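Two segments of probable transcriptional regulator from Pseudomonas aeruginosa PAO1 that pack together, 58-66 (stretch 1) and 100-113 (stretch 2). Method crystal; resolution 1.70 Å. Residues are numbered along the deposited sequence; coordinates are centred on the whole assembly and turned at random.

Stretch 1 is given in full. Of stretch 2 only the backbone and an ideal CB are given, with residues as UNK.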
# COMPACT_ATOMS: atom_id res chain seq x y z
N LEU A 58 4.55 14.82 -13.04
CA LEU A 58 5.50 13.76 -12.66
C LEU A 58 4.75 12.48 -12.23
O LEU A 58 5.12 11.34 -12.61
CB LEU A 58 6.45 14.26 -11.55
CG LEU A 58 7.48 13.25 -10.99
CD1 LEU A 58 8.41 12.74 -12.12
CD2 LEU A 58 8.28 13.82 -9.81
N TYR A 59 3.68 12.68 -11.45
CA TYR A 59 2.84 11.58 -11.01
C TYR A 59 2.22 10.87 -12.21
O TYR A 59 2.33 9.63 -12.37
CB TYR A 59 1.75 12.05 -10.03
CG TYR A 59 0.97 10.90 -9.47
CD1 TYR A 59 1.40 10.22 -8.34
CD2 TYR A 59 -0.19 10.45 -10.12
CE1 TYR A 59 0.67 9.10 -7.85
CE2 TYR A 59 -0.91 9.37 -9.65
CZ TYR A 59 -0.49 8.70 -8.54
OH TYR A 59 -1.22 7.60 -8.13
N LEU A 60 1.55 11.65 -13.05
CA LEU A 60 0.83 11.06 -14.20
C LEU A 60 1.78 10.36 -15.17
O LEU A 60 1.44 9.31 -15.74
CB LEU A 60 0.02 12.12 -14.94
CG LEU A 60 -1.12 12.79 -14.15
CD1 LEU A 60 -1.73 13.89 -15.04
CD2 LEU A 60 -2.20 11.80 -13.73
N ALA A 61 2.96 10.95 -15.39
CA ALA A 61 3.97 10.29 -16.25
C ALA A 61 4.43 8.95 -15.69
O ALA A 61 4.68 8.01 -16.47
CB ALA A 61 5.15 11.19 -16.48
N GLY A 62 4.56 8.87 -14.37
CA GLY A 62 5.00 7.65 -13.71
C GLY A 62 3.99 6.53 -13.85
O GLY A 62 4.34 5.42 -14.26
N ILE A 63 2.72 6.79 -13.52
CA ILE A 63 1.71 5.76 -13.79
C ILE A 63 1.58 5.48 -15.29
O ILE A 63 1.33 4.33 -15.68
CB ILE A 63 0.33 6.04 -13.09
CG1 ILE A 63 -0.32 7.34 -13.62
CG2 ILE A 63 0.53 6.08 -11.57
CD1 ILE A 63 -1.80 7.53 -13.15
N GLY A 64 1.77 6.49 -16.13
CA GLY A 64 1.72 6.32 -17.59
C GLY A 64 2.79 5.33 -18.08
O GLY A 64 2.58 4.62 -19.07
N GLN A 65 3.93 5.28 -17.38
CA GLN A 65 5.01 4.38 -17.85
C GLN A 65 4.67 2.93 -17.60
O GLN A 65 4.90 2.05 -18.48
CB GLN A 65 6.38 4.73 -17.24
CG GLN A 65 6.97 5.98 -17.85
CD GLN A 65 8.48 6.05 -17.70
OE1 GLN A 65 9.10 5.25 -16.98
NE2 GLN A 65 9.08 7.04 -18.35
N TYR A 66 4.08 2.66 -16.45
CA TYR A 66 3.58 1.32 -16.20
C TYR A 66 2.51 0.91 -17.23
O TYR A 66 2.60 -0.17 -17.81
CB TYR A 66 3.12 1.16 -14.75
CG TYR A 66 2.53 -0.20 -14.42
CD1 TYR A 66 3.33 -1.35 -14.33
CD2 TYR A 66 1.16 -0.33 -14.21
CE1 TYR A 66 2.77 -2.60 -14.06
CE2 TYR A 66 0.58 -1.59 -13.89
CZ TYR A 66 1.39 -2.73 -13.81
OH TYR A 66 0.84 -3.97 -13.50
N UNK A 100 13.32 6.00 -6.98
CA UNK A 100 12.86 7.31 -6.48
C UNK A 100 11.48 7.67 -7.06
O UNK A 100 10.60 8.17 -6.35
CB UNK A 100 13.88 8.40 -6.83
N UNK A 101 11.29 7.41 -8.35
CA UNK A 101 10.00 7.64 -8.96
C UNK A 101 8.92 6.77 -8.31
O UNK A 101 7.81 7.24 -8.04
CB UNK A 101 10.07 7.37 -10.46
N UNK A 102 9.24 5.50 -8.04
CA UNK A 102 8.25 4.61 -7.35
C UNK A 102 7.87 5.19 -5.97
O UNK A 102 6.69 5.25 -5.61
CB UNK A 102 8.82 3.20 -7.18
N UNK A 103 8.89 5.58 -5.20
CA UNK A 103 8.64 6.17 -3.88
C UNK A 103 7.72 7.37 -4.01
O UNK A 103 6.75 7.52 -3.25
CB UNK A 103 9.95 6.58 -3.21
N UNK A 104 8.00 8.22 -5.00
CA UNK A 104 7.24 9.44 -5.21
C UNK A 104 5.78 9.09 -5.49
O UNK A 104 4.87 9.65 -4.86
CB UNK A 104 7.83 10.26 -6.36
N UNK A 105 5.55 8.15 -6.40
CA UNK A 105 4.19 7.74 -6.75
C UNK A 105 3.44 7.20 -5.53
O UNK A 105 2.28 7.51 -5.35
CB UNK A 105 4.22 6.68 -7.85
N UNK A 106 4.11 6.38 -4.72
CA UNK A 106 3.49 5.74 -3.57
C UNK A 106 3.08 6.74 -2.50
O UNK A 106 2.24 6.43 -1.65
CB UNK A 106 4.45 4.71 -2.97
N UNK A 107 3.67 7.94 -2.52
CA UNK A 107 3.37 8.92 -1.48
C UNK A 107 2.58 10.14 -1.95
O UNK A 107 2.23 11.00 -1.13
CB UNK A 107 4.68 9.39 -0.85
N UNK A 108 2.26 10.20 -3.24
CA UNK A 108 1.75 11.44 -3.83
C UNK A 108 0.33 11.42 -4.41
O UNK A 108 -0.15 12.45 -4.89
CB UNK A 108 2.71 11.86 -4.95
N UNK A 109 -0.35 10.28 -4.40
CA UNK A 109 -1.64 10.21 -5.10
C UNK A 109 -2.66 11.20 -4.53
O UNK A 109 -3.29 11.93 -5.28
CB UNK A 109 -2.20 8.79 -5.02
N UNK A 110 -2.81 11.21 -3.20
CA UNK A 110 -3.78 12.07 -2.51
C UNK A 110 -3.65 13.52 -2.93
O UNK A 110 -4.64 14.19 -3.30
CB UNK A 110 -3.61 11.96 -0.99
N UNK A 111 -2.41 13.99 -2.91
CA UNK A 111 -2.08 15.35 -3.29
C UNK A 111 -2.49 15.65 -4.74
O UNK A 111 -3.10 16.68 -5.01
CB UNK A 111 -0.58 15.59 -3.10
N UNK A 112 -2.20 14.74 -5.67
CA UNK A 112 -2.55 14.96 -7.07
C UNK A 112 -4.07 14.91 -7.32
O UNK A 112 -4.60 15.69 -8.11
CB UNK A 112 -1.85 13.92 -7.94
N UNK A 113 -4.76 13.97 -6.66
CA UNK A 113 -6.19 13.82 -6.88
C UNK A 113 -6.94 15.03 -6.31
O UNK A 113 -7.93 15.49 -6.89
CB UNK A 113 -6.70 12.52 -6.25

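Stretch 2 crosses the helix of stretch 1 at -117°, with the axes 9.7 Å apart at their closest. At position 100 the ideal CB has no atom of stretch 1 within 5.5 Å, so stretch 1 sets no limit on the choice; it is Asp 100.

Position 101 points toward stretch 1 across a wide gap opposite Gly 62, which has no side chain, while the carbonyl of Leu 58 lies within reach. A long or broad residue is called for, and one with a donor would gain most. Trp 101 (chi1 t) fills the gap, its ring lodged among Leu 58, Ala 61, Gly 62 and Gln 65. Trp 101 NE1 donates to Leu 58 O at 3.0 Å, an oxygen that also accepts a hydrogen bond from the backbone N of Gly 62. An ideal CB on Gly 62 would lie 2.7 Å from this NE1, a clash.

Positions 102 and 103 are out of reach and leave the choice open as far as stretch 1 is concerned. They hold Ala 102 and Arg 103, whose NH1 makes a salt bridge with Asp 100 OD1 at 2.7 Å.

Position 104 points toward Leu 58, with its ideal CB 5.0 Å from Leu 58 CD2. Leucine, methionine or an aromatic would suit this apolar surface. Phe 104 lays one ring face under Leu 58 CD2, a CH-pi contact, and turns its edge to the backbone N of Tyr 59.

Position 105 points sideways, between Tyr 59 and Ile 63 and near Gly 62, so a medium aliphatic chain would fit. Ile 105 places CG2 3.7 Å from Tyr 59 CE1 and CD1 3.6 Å from Gly 62 C.

Positions 106 and 107 point away and tolerate much as far as stretch 1 is concerned; they are Leu 106 and His 107.

At position 108 the ideal CB is already 4.0 Å from Tyr 59 CD1, favouring a small residue. Ser 108 OG turns back to donate to Phe 104 O at 2.7 Å.

Position 109 has its ideal CB 3.5 Å from Tyr 59 OH; a flexible polar chain could pass the hydroxyl. Arg 109 brings CG within 3.0 Å of Tyr 59 OH, and a water links that hydroxyl to Arg 109 NE.

At positions 110 and 111, out of reach, stretch 1 would accept any helix-compatible side chain; they are Gly 110 and Arg 111.

Position 112 points toward the Tyr 59 ring, its ideal CB 4.4 Å from Tyr 59 CG, and suits a compact aliphatic. Val 112 sets CG2 3.6 Å from Tyr 59 CB, helping Ile 105, Ser 108 and Arg 109 enclose the tyrosine.

Position 113 points sideways without contact, so polar chains suit; Glu 113 pairs with Arg 109.

Stretch 2 (100-113) DWARFILHSRGRVE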
# COMPACT_ATOMS: atom_id res chain seq x y z
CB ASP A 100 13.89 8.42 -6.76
CG ASP A 100 15.12 8.34 -5.86
OD1 ASP A 100 15.05 7.82 -4.72
OD2 ASP A 100 16.17 8.83 -6.32
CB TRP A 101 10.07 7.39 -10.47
CG TRP A 101 9.14 8.20 -11.29
CD1 TRP A 101 8.05 8.92 -10.87
CD2 TRP A 101 9.18 8.33 -12.71
NE1 TRP A 101 7.44 9.51 -11.94
CE2 TRP A 101 8.11 9.18 -13.09
CE3 TRP A 101 10.05 7.84 -13.71
CZ2 TRP A 101 7.87 9.54 -14.41
CZ3 TRP A 101 9.82 8.20 -15.04
CH2 TRP A 101 8.72 9.05 -15.39
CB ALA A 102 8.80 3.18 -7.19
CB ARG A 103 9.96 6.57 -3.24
CG ARG A 103 9.93 6.55 -1.75
CD ARG A 103 11.32 6.87 -1.22
NE ARG A 103 12.17 5.68 -1.25
CZ ARG A 103 13.16 5.47 -2.10
NH1 ARG A 103 13.46 6.37 -3.02
NH2 ARG A 103 13.85 4.33 -2.04
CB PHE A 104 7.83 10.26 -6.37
CG PHE A 104 7.00 11.45 -6.74
CD1 PHE A 104 7.11 12.66 -6.02
CD2 PHE A 104 6.11 11.38 -7.82
CE1 PHE A 104 6.34 13.76 -6.36
CE2 PHE A 104 5.33 12.49 -8.19
CZ PHE A 104 5.45 13.70 -7.43
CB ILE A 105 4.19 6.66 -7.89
CG1 ILE A 105 4.58 7.30 -9.22
CG2 ILE A 105 2.78 6.01 -8.02
CD1 ILE A 105 4.79 6.28 -10.30
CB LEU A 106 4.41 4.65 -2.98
CG LEU A 106 4.59 3.39 -3.82
CD1 LEU A 106 5.50 2.43 -3.06
CD2 LEU A 106 3.24 2.74 -4.13
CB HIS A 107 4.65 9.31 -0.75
CG HIS A 107 5.30 8.15 -0.05
ND1 HIS A 107 6.66 7.91 -0.09
CD2 HIS A 107 4.77 7.16 0.71
CE1 HIS A 107 6.94 6.83 0.62
NE2 HIS A 107 5.81 6.36 1.12
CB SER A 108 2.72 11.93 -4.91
OG SER A 108 4.00 12.16 -4.36
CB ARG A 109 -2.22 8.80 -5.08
CG ARG A 109 -3.26 8.61 -6.16
CD ARG A 109 -4.07 7.33 -5.98
NE ARG A 109 -5.09 7.22 -7.02
CZ ARG A 109 -6.27 7.84 -6.97
NH1 ARG A 109 -6.58 8.62 -5.93
NH2 ARG A 109 -7.14 7.69 -7.96
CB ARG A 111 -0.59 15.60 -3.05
CG ARG A 111 -0.17 17.03 -3.32
CD ARG A 111 1.16 17.35 -2.69
NE ARG A 111 1.68 18.63 -3.15
CZ ARG A 111 2.63 19.32 -2.51
NH1 ARG A 111 3.14 18.84 -1.39
NH2 ARG A 111 3.06 20.48 -3.00
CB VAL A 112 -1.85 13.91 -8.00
CG1 VAL A 112 -2.29 14.09 -9.47
CG2 VAL A 112 -0.37 14.05 -7.86
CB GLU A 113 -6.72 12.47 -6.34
CG GLU A 113 -6.33 12.15 -4.89
CD GLU A 113 -7.07 10.93 -4.29
OE1 GLU A 113 -8.32 10.84 -4.44
OE2 GLU A 113 -6.40 10.07 -3.64
O HOH W 1 -3.28 6.31 -9.59
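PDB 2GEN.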